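Local coordinates for protein periplasmic beta-glucosidase (Pseudomonas aeruginosa, PDB 6R5T) that probably hydrolyses terminal, non-reducing beta-D-glucosyl residues of beta-glucosides, releasing beta-D-glucose as a periplasmic glycoside hydrolase of family 3, at residues T86-S91 with R108-E113; W98-V103 with T149-G154; E144-T149 with Y204-K209. The protein carries 1 engineered substitution. One frame throughout, in Å; residues are numbered along the deposited sequence.

Contact 1 (T86-S91 with R108-E113); sequences TIFPIS and RISALE
A buried polar contact joins the loop after strand 75-78 to helix 100-116 in the N-terminal domain, with Glu113 of the helix bonded to Thr86 of the loop. The carboxylate reaches out on a chain extended beyond CG and meets Thr86 with both oxygens, each through its syn lone pair. Thr86 N donates to Glu113 OE1 at 2.8 Å along an almost straight line (178°), while Thr86 OG1 donates to Glu113 OE2 at 2.6 Å. A water completes the ring: it gives one proton to Thr86 O and the other to Glu113 OE1, each at 2.7 Å. Further bonds come from Arg85 N to OE1 and from His351 ND1 to OE2, and His351 N also bonds to Thr86 OG1. Beside these bonds the contact is mainly apolar. Ile109 CG2, held anti to its own backbone N, meets the Phe88 ring at its edge and in its plane, 3.6 Å from Phe88 CZ. Ser110 OG bonds to Ser106 O within the helix and merely packs against the ring, 4.1 Å from Phe88 CD2. With five bonds spread over two oxygens, the carboxylate is fixed in rotation, and so many partners would probably favour its ionised form despite burial.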
loop_
_atom_site.group_PDB
_atom_site.type_symbol
_atom_site.label_atom_id
_atom_site.label_comp_id
_atom_site.label_asym_id
_atom_site.label_seq_id
_atom_site.Cartn_x
_atom_site.Cartn_y
_atom_site.Cartn_z
ATOM N N THR A 86 -19.666 -30.770 -5.702
ATOM C CA THR A 86 -20.589 -29.731 -6.189
ATOM C C THR A 86 -19.954 -28.390 -5.793
ATOM O O THR A 86 -19.865 -28.096 -4.601
ATOM C CB THR A 86 -21.993 -29.840 -5.628
ATOM O OG1 THR A 86 -22.497 -31.155 -5.839
ATOM C CG2 THR A 86 -22.887 -28.831 -6.265
ATOM N N ILE A 87 -19.487 -27.652 -6.785
ATOM C CA ILE A 87 -18.765 -26.388 -6.492
ATOM C C ILE A 87 -19.754 -25.230 -6.470
ATOM O O ILE A 87 -20.485 -24.981 -7.420
ATOM C CB ILE A 87 -17.617 -26.208 -7.479
ATOM C CG1 ILE A 87 -16.716 -27.452 -7.529
ATOM C CG2 ILE A 87 -16.852 -24.949 -7.117
ATOM C CD1 ILE A 87 -16.305 -28.001 -6.154
ATOM N N PHE A 88 -19.740 -24.503 -5.369
ATOM C CA PHE A 88 -20.491 -23.277 -5.173
ATOM C C PHE A 88 -19.668 -22.131 -5.731
ATOM O O PHE A 88 -18.514 -22.263 -6.094
ATOM C CB PHE A 88 -20.812 -23.118 -3.687
ATOM C CG PHE A 88 -21.738 -24.191 -3.169
ATOM C CD1 PHE A 88 -23.112 -24.063 -3.272
ATOM C CD2 PHE A 88 -21.228 -25.350 -2.620
ATOM C CE1 PHE A 88 -23.959 -25.089 -2.867
ATOM C CE2 PHE A 88 -22.065 -26.379 -2.208
ATOM C CZ PHE A 88 -23.434 -26.243 -2.332
ATOM N N PRO A 89 -20.254 -20.929 -5.775
ATOM C CA PRO A 89 -19.423 -19.762 -6.098
ATOM C C PRO A 89 -18.221 -19.669 -5.170
ATOM O O PRO A 89 -18.272 -20.113 -4.033
ATOM C CB PRO A 89 -20.347 -18.563 -5.838
ATOM C CG PRO A 89 -21.737 -19.147 -6.068
ATOM C CD PRO A 89 -21.638 -20.568 -5.556
ATOM N N ILE A 90 -17.188 -19.010 -5.673
ATOM C CA ILE A 90 -16.073 -18.573 -4.821
ATOM C C ILE A 90 -16.590 -17.806 -3.646
ATOM O O ILE A 90 -17.659 -17.177 -3.688
ATOM C CB ILE A 90 -15.001 -17.833 -5.644
ATOM C CG1 ILE A 90 -15.589 -16.625 -6.393
ATOM C CG2 ILE A 90 -14.311 -18.760 -6.591
ATOM C CD1 ILE A 90 -14.570 -15.594 -6.790
ATOM N N SER A 91 -15.820 -17.804 -2.550
ATOM C CA SER A 91 -16.231 -17.125 -1.303
ATOM C C SER A 91 -16.606 -15.668 -1.548
ATOM O O SER A 91 -17.523 -15.183 -0.922
ATOM C CB SER A 91 -15.173 -17.256 -0.235
ATOM O OG SER A 91 -15.043 -18.611 0.112
ATOM N N ARG A 108 -22.460 -26.512 4.598
ATOM C CA ARG A 108 -23.107 -27.785 5.054
ATOM C C ARG A 108 -22.997 -28.823 3.946
ATOM O O ARG A 108 -22.585 -29.980 4.215
ATOM C CB ARG A 108 -24.566 -27.570 5.440
ATOM C CG ARG A 108 -25.261 -28.854 5.900
ATOM C CD ARG A 108 -25.128 -29.093 7.403
ATOM N NE ARG A 108 -23.788 -29.343 7.932
ATOM C CZ ARG A 108 -23.092 -30.491 7.857
ATOM N NH1 ARG A 108 -23.585 -31.578 7.257
ATOM N NH2 ARG A 108 -21.897 -30.552 8.424
ATOM N N ILE A 109 -23.381 -28.469 2.736
ATOM C CA ILE A 109 -23.317 -29.406 1.602
ATOM C C ILE A 109 -21.866 -29.773 1.346
ATOM O O ILE A 109 -21.556 -30.947 1.017
ATOM C CB ILE A 109 -23.984 -28.798 0.360
ATOM C CG1 ILE A 109 -25.484 -28.618 0.596
ATOM C CG2 ILE A 109 -23.659 -29.580 -0.880
ATOM C CD1 ILE A 109 -26.258 -29.888 0.672
ATOM N N SER A 110 -20.949 -28.811 1.420
ATOM C CA SER A 110 -19.514 -29.121 1.216
ATOM C C SER A 110 -19.078 -30.202 2.229
ATOM O O SER A 110 -18.372 -31.116 1.897
ATOM C CB SER A 110 -18.656 -27.877 1.430
ATOM O OG SER A 110 -18.915 -26.884 0.439
ATOM N N ALA A 111 -19.462 -30.018 3.474
ATOM C CA ALA A 111 -19.067 -30.937 4.570
ATOM C C ALA A 111 -19.719 -32.303 4.339
ATOM O O ALA A 111 -19.039 -33.327 4.499
ATOM C CB ALA A 111 -19.487 -30.374 5.887
ATOM N N LEU A 112 -20.979 -32.299 3.974
ATOM C CA LEU A 112 -21.743 -33.551 3.658
ATOM C C LEU A 112 -20.991 -34.299 2.567
ATOM O O LEU A 112 -20.694 -35.514 2.699
ATOM C CB LEU A 112 -23.152 -33.160 3.182
ATOM C CG LEU A 112 -24.107 -34.309 2.870
ATOM C CD1 LEU A 112 -25.559 -33.807 2.892
ATOM C CD2 LEU A 112 -23.779 -34.919 1.521
ATOM N N GLU A 113 -20.640 -33.625 1.465
ATOM C CA GLU A 113 -19.968 -34.290 0.340
ATOM C C GLU A 113 -18.533 -34.726 0.686
ATOM O O GLU A 113 -18.092 -35.787 0.252
ATOM C CB GLU A 113 -19.942 -33.414 -0.906
ATOM C CG GLU A 113 -21.312 -33.174 -1.521
ATOM C CD GLU A 113 -21.215 -32.450 -2.824
ATOM O OE1 GLU A 113 -20.082 -31.905 -3.152
ATOM O OE2 GLU A 113 -22.235 -32.419 -3.552
HETATM O O HOH W 1 -19.864 -29.415 -2.251
#

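Contact 2 (W98-V103 with T149-G154); sequences WDPEVV and TSLLSG
Asp99 O takes two backbone N-H groups, Val103 N at 3.2 Å and, weakly, Val102 N at 3.0 Å, in the first turn of the helix, whose Pro100 and Val103 meet Leu151 and Leu152. The same residue caps the helix with its side chain: Glu101 N donates to Asp99 OD1 at 2.9 Å, bent to 137° and approaching from above the carboxylate plane. Pro100 follows directly in the first turn, where its lack of an N-H costs no helical bond. Its ring meets Leu151, whose CD2 methyl lies 3.6 Å from Pro100 CG and a little farther from CB, the two side chains crossing obliquely. This is packing between neighbouring helices of the family 3 (beta/alpha) barrel: helix 100-116 comes after strand 75-78 and the short helix 91-95, helix 146-161 follows strand 121-122, and those strands are adjacent in the parallel sheet. Leu152 makes the deeper half of the contact. Its chi1 (-62°) puts CG anti to the carbonyl carbon, and from there CD2 reaches the other helix, 4.0 Å from Val103 CG2 and 4.2 Å from Pro100 CA. One methyl thus touches two residues three apart on the opposing helix, with Leu152 and Val103 meeting at about a right angle. Farther along helix 146-161, Val155 and Met156 continue the apolar seam against Pro100 and Val103. Toward the other end, Leu151 also leans on Phe676 of strand 672-681, and the Trp98 ring meets that phenylalanine edge to face.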
loop_
_atom_site.group_PDB
_atom_site.type_symbol
_atom_site.label_atom_id
_atom_site.label_comp_id
_atom_site.label_asym_id
_atom_site.label_seq_id
_atom_site.Cartn_x
_atom_site.Cartn_y
_atom_site.Cartn_z
ATOM N N TRP A 98 -24.986 -11.763 1.064
ATOM C CA TRP A 98 -25.384 -11.075 2.321
ATOM C C TRP A 98 -26.413 -11.914 3.094
ATOM O O TRP A 98 -27.321 -11.352 3.745
ATOM C CB TRP A 98 -25.919 -9.667 2.047
ATOM C CG TRP A 98 -24.857 -8.694 1.640
ATOM C CD1 TRP A 98 -24.247 -8.595 0.434
ATOM C CD2 TRP A 98 -24.271 -7.698 2.460
ATOM N NE1 TRP A 98 -23.323 -7.583 0.433
ATOM C CE2 TRP A 98 -23.348 -6.975 1.665
ATOM C CE3 TRP A 98 -24.471 -7.292 3.785
ATOM C CZ2 TRP A 98 -22.611 -5.918 2.158
ATOM C CZ3 TRP A 98 -23.779 -6.211 4.248
ATOM C CH2 TRP A 98 -22.837 -5.546 3.462
ATOM N N ASP A 99 -26.246 -13.226 3.100
ATOM C CA ASP A 99 -27.276 -14.107 3.693
ATOM C C ASP A 99 -26.537 -15.236 4.384
ATOM O O ASP A 99 -26.084 -16.151 3.748
ATOM C CB ASP A 99 -28.260 -14.578 2.628
ATOM C CG ASP A 99 -29.391 -15.362 3.274
ATOM O OD1 ASP A 99 -29.251 -15.728 4.451
ATOM O OD2 ASP A 99 -30.397 -15.514 2.618
ATOM N N PRO A 100 -26.376 -15.156 5.700
ATOM C CA PRO A 100 -25.720 -16.223 6.436
ATOM C C PRO A 100 -26.345 -17.596 6.165
ATOM O O PRO A 100 -25.631 -18.591 6.203
ATOM C CB PRO A 100 -25.895 -15.783 7.893
ATOM C CG PRO A 100 -26.099 -14.306 7.841
ATOM C CD PRO A 100 -26.809 -14.035 6.545
ATOM N N GLU A 101 -27.651 -17.678 5.893
ATOM C CA GLU A 101 -28.237 -19.015 5.604
ATOM C C GLU A 101 -27.768 -19.565 4.258
ATOM O O GLU A 101 -27.608 -20.805 4.133
ATOM C CB GLU A 101 -29.765 -18.986 5.642
ATOM C CG GLU A 101 -30.258 -18.708 7.050
ATOM C CD GLU A 101 -31.625 -19.284 7.388
ATOM O OE1 GLU A 101 -32.493 -19.392 6.467
ATOM O OE2 GLU A 101 -31.822 -19.622 8.579
ATOM N N VAL A 102 -27.535 -18.727 3.270
ATOM C CA VAL A 102 -27.027 -19.217 1.966
ATOM C C VAL A 102 -25.598 -19.714 2.175
ATOM O O VAL A 102 -25.193 -20.785 1.645
ATOM C CB VAL A 102 -27.088 -18.058 0.958
ATOM C CG1 VAL A 102 -26.360 -18.387 -0.325
ATOM C CG2 VAL A 102 -28.529 -17.704 0.701
ATOM N N VAL A 103 -24.801 -18.913 2.873
ATOM C CA VAL A 103 -23.403 -19.295 3.128
ATOM C C VAL A 103 -23.385 -20.602 3.923
ATOM O O VAL A 103 -22.606 -21.513 3.527
ATOM C CB VAL A 103 -22.628 -18.163 3.820
ATOM C CG1 VAL A 103 -21.214 -18.614 4.136
ATOM C CG2 VAL A 103 -22.636 -16.935 2.927
ATOM N N THR A 149 -17.184 -10.329 7.494
ATOM C CA THR A 149 -16.284 -11.488 7.423
ATOM C C THR A 149 -16.292 -12.248 8.770
ATOM O O THR A 149 -16.277 -13.513 8.753
ATOM C CB THR A 149 -14.877 -11.085 7.019
ATOM O OG1 THR A 149 -14.962 -10.597 5.670
ATOM C CG2 THR A 149 -13.884 -12.224 7.137
ATOM N N SER A 150 -16.356 -11.536 9.881
ATOM C CA SER A 150 -16.419 -12.172 11.232
ATOM C C SER A 150 -17.699 -13.007 11.344
ATOM O O SER A 150 -17.651 -14.164 11.831
ATOM C CB SER A 150 -16.290 -11.200 12.320
ATOM O OG SER A 150 -15.008 -10.608 12.281
ATOM N N LEU A 151 -18.818 -12.453 10.923
ATOM C CA LEU A 151 -20.095 -13.175 10.995
ATOM C C LEU A 151 -20.011 -14.440 10.137
ATOM O O LEU A 151 -20.366 -15.550 10.612
ATOM C CB LEU A 151 -21.195 -12.222 10.507
ATOM C CG LEU A 151 -22.630 -12.706 10.629
ATOM C CD1 LEU A 151 -23.562 -11.506 10.467
ATOM C CD2 LEU A 151 -23.020 -13.693 9.574
ATOM N N LEU A 152 -19.571 -14.323 8.901
ATOM C CA LEU A 152 -19.527 -15.460 7.964
ATOM C C LEU A 152 -18.491 -16.495 8.427
ATOM O O LEU A 152 -18.709 -17.658 8.209
ATOM C CB LEU A 152 -19.310 -14.970 6.533
ATOM C CG LEU A 152 -20.446 -14.076 6.015
ATOM C CD1 LEU A 152 -20.184 -13.819 4.546
ATOM C CD2 LEU A 152 -21.829 -14.758 6.151
ATOM N N SER A 153 -17.398 -16.074 9.070
ATOM C CA SER A 153 -16.384 -16.984 9.619
ATOM C C SER A 153 -17.068 -17.938 10.611
ATOM O O SER A 153 -16.895 -19.149 10.487
ATOM C CB SER A 153 -15.284 -16.182 10.266
ATOM O OG SER A 153 -14.403 -17.007 11.041
ATOM N N GLY A 154 -17.815 -17.390 11.545
ATOM C CA GLY A 154 -18.517 -18.212 12.547
ATOM C C GLY A 154 -19.559 -19.101 11.885
ATOM O O GLY A 154 -19.664 -20.286 12.217
#

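Contact 3 (E144-T149 with Y204-K209); sequences EDTYLT and YLPPYK
With chi1 at -57° in Thr146 and -66° in Thr149, both threonines hold CG2 anti to the backbone N, and this rotamer turns their methyl groups to Pro206 and Pro207. The two contacts repeat one pattern. Thr146 CG2 rests 3.9 Å from both CB and CG of Pro206, and Thr149 CG2 lies 3.8 Å from both CB and CG of Pro207; each methyl sits evenly against the CB-CG bond of a pyrrolidine ring, the side chains running at a slant to each other. Residues three apart on one helix thereby match consecutive prolines on the other. The hydroxyl of Thr146 is turned to a different use and bonds to Asp203 O, tying the start of this helix to the chain just ahead of the prolines. Asp145 is the N-cap of the threonine helix: its OD2 accepts from Leu148 N at 2.8 Å and 162°, the donor coming in on the anti side and tilted out of the carboxylate plane, while Asp145 O takes Thr149 N at 2.9 Å. The other oxygen, OD1, bonds to the hydroxyl of Tyr578. On the proline side the backbone bonds of the turn are weak: Tyr208 N and Lys209 N both go to Leu205 O, and the prolines themselves have no N-H to offer. In the next turn of helix 146-161 Ser150 packs on both rings, and Ser153 OG bonds to Pro207 O. Helix 146-161 follows strand 121-122, and helix 206-213 follows its sheet neighbour, strand 172-178, only after helix 197-204. These methyl-on-ring contacts join two helices packed side by side on the outside of a (beta/alpha) barrel, the fold of the family 3 N-terminal domain.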
loop_
_atom_site.group_PDB
_atom_site.type_symbol
_atom_site.label_atom_id
_atom_site.label_comp_id
_atom_site.label_asym_id
_atom_site.label_seq_id
_atom_site.Cartn_x
_atom_site.Cartn_y
_atom_site.Cartn_z
ATOM N N GLU A 144 -13.890 -6.986 2.222
ATOM C CA GLU A 144 -13.068 -6.028 2.965
ATOM C C GLU A 144 -13.630 -5.746 4.356
ATOM O O GLU A 144 -12.964 -5.016 5.077
ATOM C CB GLU A 144 -12.946 -4.715 2.189
ATOM C CG GLU A 144 -14.180 -3.816 2.136
ATOM C CD GLU A 144 -14.114 -2.746 1.037
ATOM O OE1 GLU A 144 -13.419 -2.948 -0.012
ATOM O OE2 GLU A 144 -14.831 -1.713 1.155
ATOM N N ASP A 145 -14.810 -6.239 4.683
ATOM C CA ASP A 145 -15.428 -5.783 5.949
ATOM C C ASP A 145 -15.228 -6.740 7.121
ATOM O O ASP A 145 -15.534 -7.932 7.018
ATOM C CB ASP A 145 -16.919 -5.547 5.783
ATOM C CG ASP A 145 -17.490 -4.961 7.064
ATOM O OD1 ASP A 145 -17.064 -3.841 7.474
ATOM O OD2 ASP A 145 -18.372 -5.640 7.614
ATOM N N THR A 146 -14.835 -6.163 8.236
ATOM C CA THR A 146 -14.526 -6.975 9.448
ATOM C C THR A 146 -15.817 -7.576 10.008
ATOM O O THR A 146 -15.823 -8.738 10.400
ATOM C CB THR A 146 -13.814 -6.105 10.464
ATOM O OG1 THR A 146 -12.642 -5.561 9.866
ATOM C CG2 THR A 146 -13.498 -6.890 11.698
ATOM N N TYR A 147 -16.886 -6.789 10.124
ATOM C CA TYR A 147 -18.176 -7.267 10.652
ATOM C C TYR A 147 -18.692 -8.451 9.843
ATOM O O TYR A 147 -19.045 -9.546 10.398
ATOM C CB TYR A 147 -19.159 -6.114 10.810
ATOM C CG TYR A 147 -20.487 -6.491 11.374
ATOM C CD1 TYR A 147 -21.505 -6.915 10.562
ATOM C CD2 TYR A 147 -20.712 -6.388 12.727
ATOM C CE1 TYR A 147 -22.729 -7.337 11.084
ATOM C CE2 TYR A 147 -21.941 -6.745 13.257
ATOM C CZ TYR A 147 -22.936 -7.224 12.453
ATOM O OH TYR A 147 -24.109 -7.463 13.138
ATOM N N LEU A 148 -18.821 -8.270 8.542
ATOM C CA LEU A 148 -19.422 -9.280 7.689
ATOM C C LEU A 148 -18.492 -10.516 7.690
ATOM O O LEU A 148 -19.020 -11.637 7.806
ATOM C CB LEU A 148 -19.607 -8.716 6.288
ATOM C CG LEU A 148 -20.196 -9.701 5.303
ATOM C CD1 LEU A 148 -21.564 -10.208 5.779
ATOM C CD2 LEU A 148 -20.334 -9.032 3.957
ATOM N N THR A 149 -17.184 -10.329 7.494
ATOM C CA THR A 149 -16.284 -11.488 7.423
ATOM C C THR A 149 -16.292 -12.248 8.770
ATOM O O THR A 149 -16.277 -13.513 8.753
ATOM C CB THR A 149 -14.877 -11.085 7.019
ATOM O OG1 THR A 149 -14.962 -10.597 5.670
ATOM C CG2 THR A 149 -13.884 -12.224 7.137
ATOM N N TYR A 204 -8.394 -6.678 11.624
ATOM C CA TYR A 204 -7.860 -7.863 10.899
ATOM C C TYR A 204 -7.991 -9.128 11.731
ATOM O O TYR A 204 -8.243 -10.169 11.122
ATOM C CB TYR A 204 -6.407 -7.623 10.506
ATOM C CG TYR A 204 -6.253 -6.841 9.234
ATOM C CD1 TYR A 204 -6.298 -5.452 9.208
ATOM C CD2 TYR A 204 -6.127 -7.492 8.021
ATOM C CE1 TYR A 204 -6.162 -4.762 8.018
ATOM C CE2 TYR A 204 -5.983 -6.822 6.829
ATOM C CZ TYR A 204 -6.035 -5.432 6.823
ATOM O OH TYR A 204 -5.934 -4.782 5.628
ATOM N N LEU A 205 -7.870 -9.067 13.050
ATOM C CA LEU A 205 -7.911 -10.291 13.881
ATOM C C LEU A 205 -9.329 -10.791 14.173
ATOM O O LEU A 205 -9.476 -11.988 14.382
ATOM C CB LEU A 205 -7.142 -10.067 15.178
ATOM C CG LEU A 205 -5.636 -9.985 15.037
ATOM C CD1 LEU A 205 -5.015 -9.525 16.364
ATOM C CD2 LEU A 205 -5.058 -11.316 14.597
ATOM N N PRO A 206 -10.400 -9.968 14.277
ATOM C CA PRO A 206 -11.707 -10.472 14.689
ATOM C C PRO A 206 -12.259 -11.678 13.932
ATOM O O PRO A 206 -12.896 -12.537 14.586
ATOM C CB PRO A 206 -12.633 -9.259 14.618
ATOM C CG PRO A 206 -11.705 -8.121 14.913
ATOM C CD PRO A 206 -10.413 -8.484 14.214
ATOM N N PRO A 207 -12.054 -11.853 12.603
ATOM C CA PRO A 207 -12.583 -13.055 11.953
ATOM C C PRO A 207 -11.978 -14.376 12.451
ATOM O O PRO A 207 -12.695 -15.365 12.551
ATOM C CB PRO A 207 -12.279 -12.850 10.477
ATOM C CG PRO A 207 -12.207 -11.326 10.385
ATOM C CD PRO A 207 -11.510 -10.872 11.648
ATOM N N TYR A 208 -10.710 -14.334 12.812
ATOM C CA TYR A 208 -10.070 -15.562 13.347
ATOM C C TYR A 208 -10.629 -15.845 14.732
ATOM O O TYR A 208 -10.938 -17.013 15.019
ATOM C CB TYR A 208 -8.553 -15.468 13.391
ATOM C CG TYR A 208 -7.916 -15.005 12.119
ATOM C CD1 TYR A 208 -7.764 -15.807 11.006
ATOM C CD2 TYR A 208 -7.385 -13.746 12.072
ATOM C CE1 TYR A 208 -7.214 -15.319 9.831
ATOM C CE2 TYR A 208 -6.793 -13.247 10.924
ATOM C CZ TYR A 208 -6.704 -14.026 9.794
ATOM O OH TYR A 208 -6.082 -13.536 8.664
ATOM N N LYS A 209 -10.798 -14.808 15.549
ATOM C CA LYS A 209 -11.406 -14.988 16.873
ATOM C C LYS A 209 -12.837 -15.506 16.738
ATOM O O LYS A 209 -13.270 -16.332 17.573
ATOM C CB LYS A 209 -11.338 -13.690 17.676
ATOM C CG LYS A 209 -11.822 -13.855 19.101
ATOM C CD LYS A 209 -11.614 -12.626 19.907
ATOM C CE LYS A 209 -11.819 -12.919 21.374
ATOM N NZ LYS A 209 -13.215 -13.310 21.658
#

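In the fold
From the N terminus, the chain leaves strand 75-78 and opens contact 1 at 86-91; helix 100-116 closes that short loop at 108-113. Before it closes, contact 2 has already opened at 98-103, so the two cross, sharing helix 100-116 with about 14 Å between their centres. Contact 2 closes at 149-154, and contact 3 opens just ahead, at 144-149, so these also cross; they share Thr149 and touch directly through Ser153 and Pro207. Contact 3 closes last, at 204-209, and stands in series with contact 1. Together they link a loop and three helices, 100-116, 146-161 and 206-213, along the outside of the barrel.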